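PDB 1Y0H: putative monooxygenase Rv0793 from Mycobacterium tuberculosis, which probably acts as an oxidoreductase of the antibiotic biosynthesis monooxygenase family, a homodimer that may serve antibiotic biosynthesis or scavenge reactive oxygen species. Local coordinates for the interface of chains A and B. Numbering follows the deposited sequence. Chains: chain A/B, hypothetical protein Rv0793.

The interface of chains A and B. Residues chain A 23, 44-46, 53; chain B 96-97.
B:Leu97 N, just past strand 90-96 of chain B, donates a hydrogen bond of 2.8 Å to A:Leu44 O in strand 41-47, and A:Tyr45 pairs with B:Pro96 in an antiparallel beta bridge. The bond is fairly straight, 159° at the hydrogen, and its donor lies somewhat out of the carbonyl plane. From this anchored backbone the B:Leu97 side chain reaches into chain A between strand and helix. With CG anti to its own carbonyl carbon (chi1 -68°), the isobutyl group runs alongside the A:Tyr45-A:Glu46 peptide, B:Leu97 CG lying 3.9 Å from A:Glu46 N. Its CD1 branch points inward and meets A:Leu53 CD2 methyl to methyl at 3.9 Å, the two side chains crossing at about a right angle, with A:Leu44 CG and A:Glu46 CB nearby; CD2 lies beside A:Glu46 CG, the glutamate chain also crossing nearly perpendicularly. From helix 19-35, A:Arg23 reaches over the leucine, its chain bent at chi2 (66°). One guanidinium face, presumably charged, packs near its rim on B:Leu97 CB, while A:Arg23 NH2 lies 3.8 Å from both CD1 and CD2 of B:Leu97. On the other side of the strand, A:Tyr45 CD2 meets B:Pro96 CA at 3.5 Å, the proline lying obliquely above one side of the ring. The patch seats B:Leu97 between the strands and helix 19-35 of the partner; its two-fold twin does the reverse, helping to hold together the homodimer of ferredoxin-like subunits.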
loop_
_atom_site.group_PDB
_atom_site.type_symbol
_atom_site.label_atom_id
_atom_site.label_comp_id
_atom_site.label_asym_id
_atom_site.label_seq_id
_atom_site.Cartn_x
_atom_site.Cartn_y
_atom_site.Cartn_z
ATOM N N ARG A 23 4.709 8.113 15.732
ATOM C CA ARG A 23 5.805 8.245 14.771
ATOM C C ARG A 23 7.093 7.630 15.328
ATOM O O ARG A 23 7.780 6.867 14.631
ATOM C CB ARG A 23 6.013 9.704 14.366
ATOM C CG ARG A 23 7.249 9.917 13.496
ATOM C CD ARG A 23 7.094 9.249 12.152
ATOM N NE ARG A 23 8.307 9.388 11.340
ATOM C CZ ARG A 23 8.638 10.473 10.645
ATOM N NH1 ARG A 23 9.770 10.471 9.943
ATOM N NH2 ARG A 23 7.849 11.546 10.629
ATOM N N LEU A 44 7.493 4.148 5.330
ATOM C CA LEU A 44 6.501 4.864 6.125
ATOM C C LEU A 44 6.024 6.118 5.401
ATOM O O LEU A 44 6.829 6.897 4.894
ATOM C CB LEU A 44 7.105 5.289 7.468
ATOM C CG LEU A 44 6.225 6.090 8.428
ATOM C CD1 LEU A 44 4.969 5.333 8.856
ATOM C CD2 LEU A 44 7.056 6.472 9.646
ATOM N N TYR A 45 4.706 6.301 5.393
ATOM C CA TYR A 45 4.055 7.450 4.770
ATOM C C TYR A 45 3.057 8.080 5.721
ATOM O O TYR A 45 2.648 7.457 6.704
ATOM C CB TYR A 45 3.263 7.004 3.540
ATOM C CG TYR A 45 4.069 6.241 2.530
ATOM C CD1 TYR A 45 4.234 4.856 2.634
ATOM C CD2 TYR A 45 4.649 6.900 1.456
ATOM C CE1 TYR A 45 4.984 4.161 1.697
ATOM C CE2 TYR A 45 5.393 6.221 0.523
ATOM C CZ TYR A 45 5.555 4.854 0.652
ATOM O OH TYR A 45 6.294 4.177 -0.280
ATOM N N GLU A 46 2.652 9.310 5.416
ATOM C CA GLU A 46 1.419 9.846 6.016
ATOM C C GLU A 46 0.360 10.071 4.941
ATOM O O GLU A 46 0.688 10.385 3.804
ATOM C CB GLU A 46 1.669 11.130 6.822
ATOM C CG GLU A 46 2.155 12.328 6.036
ATOM C CD GLU A 46 2.129 13.641 6.836
ATOM O OE1 GLU A 46 1.930 14.697 6.206
ATOM O OE2 GLU A 46 2.317 13.633 8.079
ATOM N N LEU A 53 -1.073 7.390 9.498
ATOM C CA LEU A 53 0.253 6.980 9.092
ATOM C C LEU A 53 0.100 5.601 8.452
ATOM O O LEU A 53 -0.749 4.808 8.862
ATOM C CB LEU A 53 1.224 6.953 10.279
ATOM C CG LEU A 53 1.463 8.273 11.031
ATOM C CD1 LEU A 53 2.634 8.095 11.977
ATOM C CD2 LEU A 53 1.726 9.432 10.064
ATOM N N PRO B 96 5.569 10.511 1.521
ATOM C CA PRO B 96 6.582 9.711 2.212
ATOM C C PRO B 96 7.160 10.403 3.440
ATOM O O PRO B 96 7.414 11.623 3.424
ATOM C CB PRO B 96 7.670 9.520 1.150
ATOM C CG PRO B 96 7.502 10.671 0.234
ATOM C CD PRO B 96 6.024 10.921 0.178
ATOM N N LEU B 97 7.345 9.626 4.505
ATOM C CA LEU B 97 8.044 10.097 5.687
ATOM C C LEU B 97 9.412 9.447 5.768
ATOM O O LEU B 97 10.401 10.097 6.116
ATOM C CB LEU B 97 7.238 9.795 6.954
ATOM C CG LEU B 97 5.931 10.563 7.150
ATOM C CD1 LEU B 97 5.240 10.051 8.385
ATOM C CD2 LEU B 97 6.153 12.082 7.237
#